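Local coordinates for tryptophan--tRNA ligase (Campylobacter jejuni subsp. jejuni, PDB 3TZL), which catalyses the ATP-dependent attachment of tryptophan to its cognate tRNA, working as a homodimeric class I aminoacyl-tRNA synthetase, at residues D202-E207 / E282-L287. Numbering follows the deposited sequence.
Sequences DIFSSE and EKYNEL
A face-to-face aromatic stack of F204 on Y284 joins the loop that precedes helix 207-215, downstream of the KMSKS motif, to helix 278-289. The side chain of F204 is about 12 Å from the bound ADP. The ring centroids of F204 and Y284 lie 4.1 Å apart, and the planes are tilted by 19°, so the rings are nearly but not quite parallel. The stack is also offset: CD1 of F204 sits over the Y284 face toward its rim, 3.6 Å from Y284 CG, while CE1 of F204 comes equally close to CB of Y284. At the other side of the overlap, CB of F204 makes a CH-pi contact over the same Y284 ring, 4.2 Å from its centroid. The F204 ring thus lies toward the root of the tyrosine and its CB toward the phenolic half. Each side chain leaves its backbone toward the other; on the helix, CG of Y284 stands anti to the backbone N (chi1 176°), and the ring lies over the F204 face. The opposite face of F204 is covered by CG2 of its neighbour I203, 3.4 Å above the ring plane, so this phenyl is sandwiched between a methyl and an aromatic ring. Helix 53-70 adds A66 against F204, and K62 and S69 against Y284. Close by, R281 NE hydrogen-bonds to the I203 carbonyl O, a polar tie between the same loop and helix. Between the two segments themselves there is no hydrogen bond or salt bridge: dispersion and ring-face contact hold F204 to Y284.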
ATOM      1  N   ASP B 202      30.789 -11.427 -16.106  1.00 40.57           N
ATOM      2  CA  ASP B 202      29.340 -11.500 -16.271  1.00 43.50           C
ATOM      3  C   ASP B 202      28.894 -12.787 -16.968  1.00 47.48           C
ATOM      4  O   ASP B 202      29.644 -13.394 -17.741  1.00 49.66           O
ATOM      5  CB  ASP B 202      28.816 -10.263 -17.017  1.00 42.13           C
ATOM      6  CG  ASP B 202      29.177  -8.958 -16.312  1.00 47.28           C
ATOM      7  OD1 ASP B 202      29.288  -8.951 -15.073  1.00 45.16           O
ATOM      8  OD2 ASP B 202      29.362  -7.937 -17.003  1.00 52.79           O
ATOM      9  N   ILE B 203      27.662 -13.188 -16.675  1.00 44.20           N
ATOM     10  CA  ILE B 203      27.111 -14.451 -17.139  1.00 40.22           C
ATOM     11  C   ILE B 203      26.442 -14.306 -18.490  1.00 37.08           C
ATOM     12  O   ILE B 203      26.561 -15.178 -19.344  1.00 36.37           O
ATOM     13  CB  ILE B 203      26.052 -14.958 -16.157  1.00 38.63           C
ATOM     14  CG1 ILE B 203      26.706 -15.290 -14.816  1.00 38.94           C
ATOM     15  CG2 ILE B 203      25.326 -16.162 -16.723  1.00 34.73           C
ATOM     16  CD1 ILE B 203      25.723 -15.733 -13.760  1.00 40.39           C
ATOM     17  N   PHE B 204      25.730 -13.201 -18.671  1.00 35.15           N
ATOM     18  CA  PHE B 204      24.904 -13.012 -19.846  1.00 39.59           C
ATOM     19  C   PHE B 204      25.422 -11.896 -20.750  1.00 46.06           C
ATOM     20  O   PHE B 204      24.656 -11.084 -21.246  1.00 49.85           O
ATOM     21  CB  PHE B 204      23.449 -12.756 -19.431  1.00 40.07           C
ATOM     22  CG  PHE B 204      22.841 -13.900 -18.670  1.00 38.59           C
ATOM     23  CD1 PHE B 204      22.554 -15.096 -19.308  1.00 37.25           C
ATOM     24  CD2 PHE B 204      22.573 -13.788 -17.317  1.00 36.47           C
ATOM     25  CE1 PHE B 204      22.005 -16.156 -18.611  1.00 34.01           C
ATOM     26  CE2 PHE B 204      22.037 -14.852 -16.614  1.00 33.22           C
ATOM     27  CZ  PHE B 204      21.750 -16.035 -17.269  1.00 30.85           C
ATOM     28  N   SER B 205      26.726 -11.876 -20.969  1.00 52.33           N
ATOM     29  CA  SER B 205      27.338 -10.874 -21.819  1.00 52.43           C
ATOM     30  C   SER B 205      27.608 -11.481 -23.180  1.00 51.94           C
ATOM     31  O   SER B 205      27.389 -12.671 -23.391  1.00 52.35           O
ATOM     32  CB  SER B 205      28.640 -10.393 -21.186  1.00 58.47           C
ATOM     33  OG  SER B 205      29.481 -11.491 -20.864  1.00 64.71           O
ATOM     34  N   SER B 206      28.070 -10.662 -24.113  1.00 54.71           N
ATOM     35  CA  SER B 206      28.516 -11.175 -25.393  1.00 55.02           C
ATOM     36  C   SER B 206      29.873 -11.793 -25.178  1.00 56.10           C
ATOM     37  O   SER B 206      30.553 -11.456 -24.208  1.00 58.31           O
ATOM     38  CB  SER B 206      28.655 -10.036 -26.398  1.00 62.34           C
ATOM     39  OG  SER B 206      29.625  -9.096 -25.966  1.00 63.55           O
ATOM     40  N   GLU B 207      30.274 -12.678 -26.086  1.00 54.10           N
ATOM     41  CA  GLU B 207      31.606 -13.263 -26.052  1.00 58.03           C
ATOM     42  C   GLU B 207      32.700 -12.208 -26.073  1.00 57.00           C
ATOM     43  O   GLU B 207      33.770 -12.413 -25.500  1.00 51.92           O
ATOM     44  CB  GLU B 207      31.798 -14.222 -27.215  1.00 65.23           C
ATOM     45  CG  GLU B 207      30.967 -15.486 -27.094  1.00 71.87           C
ATOM     46  CD  GLU B 207      31.400 -16.549 -28.075  1.00 78.90           C
ATOM     47  OE1 GLU B 207      32.512 -16.411 -28.631  1.00 79.62           O
ATOM     48  OE2 GLU B 207      30.631 -17.514 -28.296  1.00 81.94           O
ATOM     49  N   GLU B 282      21.591 -19.256 -24.055  1.00 36.91           N
ATOM     50  CA  GLU B 282      20.661 -19.504 -25.153  1.00 39.90           C
ATOM     51  C   GLU B 282      19.225 -19.486 -24.668  1.00 38.85           C
ATOM     52  O   GLU B 282      18.335 -18.955 -25.338  1.00 42.75           O
ATOM     53  CB  GLU B 282      20.947 -20.852 -25.825  1.00 45.77           C
ATOM     54  CG  GLU B 282      22.262 -20.917 -26.558  1.00 51.81           C
ATOM     55  CD  GLU B 282      22.612 -22.340 -27.019  1.00 58.69           C
ATOM     56  OE1 GLU B 282      21.770 -23.261 -26.857  1.00 61.01           O
ATOM     57  OE2 GLU B 282      23.735 -22.532 -27.541  1.00 59.53           O
ATOM     58  N   LYS B 283      18.997 -20.080 -23.501  1.00 35.85           N
ATOM     59  CA  LYS B 283      17.668 -20.086 -22.904  1.00 37.53           C
ATOM     60  C   LYS B 283      17.235 -18.659 -22.494  1.00 42.95           C
ATOM     61  O   LYS B 283      16.076 -18.245 -22.707  1.00 40.85           O
ATOM     62  CB  LYS B 283      17.648 -21.024 -21.703  1.00 37.80           C
ATOM     63  CG  LYS B 283      16.309 -21.100 -21.005  1.00 51.73           C
ATOM     64  CD  LYS B 283      16.354 -22.178 -19.939  1.00 60.97           C
ATOM     65  CE  LYS B 283      15.137 -22.140 -19.031  1.00 62.58           C
ATOM     66  NZ  LYS B 283      15.249 -23.217 -18.001  1.00 63.20           N
ATOM     67  N   TYR B 284      18.176 -17.922 -21.909  1.00 35.46           N
ATOM     68  CA  TYR B 284      17.959 -16.543 -21.505  1.00 36.97           C
ATOM     69  C   TYR B 284      17.500 -15.685 -22.682  1.00 42.13           C
ATOM     70  O   TYR B 284      16.438 -15.051 -22.630  1.00 44.30           O
ATOM     71  CB  TYR B 284      19.252 -16.007 -20.904  1.00 33.44           C
ATOM     72  CG  TYR B 284      19.255 -14.544 -20.501  1.00 36.19           C
ATOM     73  CD1 TYR B 284      18.682 -14.119 -19.302  1.00 39.66           C
ATOM     74  CD2 TYR B 284      19.904 -13.600 -21.283  1.00 39.01           C
ATOM     75  CE1 TYR B 284      18.728 -12.766 -18.916  1.00 40.43           C
ATOM     76  CE2 TYR B 284      19.952 -12.259 -20.916  1.00 41.91           C
ATOM     77  CZ  TYR B 284      19.370 -11.852 -19.736  1.00 41.28           C
ATOM     78  OH  TYR B 284      19.437 -10.522 -19.407  1.00 43.91           O
ATOM     79  N   ASN B 285      18.297 -15.689 -23.744  1.00 40.47           N
ATOM     80  CA  ASN B 285      17.973 -14.963 -24.965  1.00 43.25           C
ATOM     81  C   ASN B 285      16.653 -15.367 -25.601  1.00 43.98           C
ATOM     82  O   ASN B 285      15.901 -14.505 -26.058  1.00 48.26           O
ATOM     83  CB  ASN B 285      19.117 -15.097 -25.971  1.00 44.21           C
ATOM     84  CG  ASN B 285      20.359 -14.355 -25.517  1.00 50.96           C
ATOM     85  OD1 ASN B 285      20.286 -13.181 -25.135  1.00 51.50           O
ATOM     86  ND2 ASN B 285      21.499 -15.038 -25.524  1.00 50.57           N
ATOM     87  N   GLU B 286      16.374 -16.667 -25.634  1.00 40.86           N
ATOM     88  CA  GLU B 286      15.090 -17.169 -26.123  1.00 46.71           C
ATOM     89  C   GLU B 286      13.903 -16.601 -25.331  1.00 46.11           C
ATOM     90  O   GLU B 286      12.908 -16.176 -25.909  1.00 46.92           O
ATOM     91  CB  GLU B 286      15.072 -18.707 -26.117  1.00 58.02           C
ATOM     92  CG  GLU B 286      13.713 -19.360 -26.415  1.00 68.09           C
ATOM     93  CD  GLU B 286      12.937 -19.770 -25.149  1.00 77.78           C
ATOM     94  OE1 GLU B 286      13.567 -20.268 -24.184  1.00 82.13           O
ATOM     95  OE2 GLU B 286      11.692 -19.596 -25.119  1.00 76.05           O
ATOM     96  N   LEU B 287      14.011 -16.586 -24.008  1.00 44.17           N
ATOM     97  CA  LEU B 287      12.932 -16.085 -23.166  1.00 43.36           C
ATOM     98  C   LEU B 287      12.694 -14.583 -23.355  1.00 44.73           C
ATOM     99  O   LEU B 287      11.595 -14.090 -23.120  1.00 45.18           O
ATOM    100  CB  LEU B 287      13.218 -16.392 -21.692  1.00 37.44           C
ATOM    101  CG  LEU B 287      13.149 -17.858 -21.252  1.00 40.57           C
ATOM    102  CD1 LEU B 287      13.835 -18.038 -19.896  1.00 39.06           C
ATOM    103  CD2 LEU B 287      11.706 -18.378 -21.190  1.00 36.30           C
TER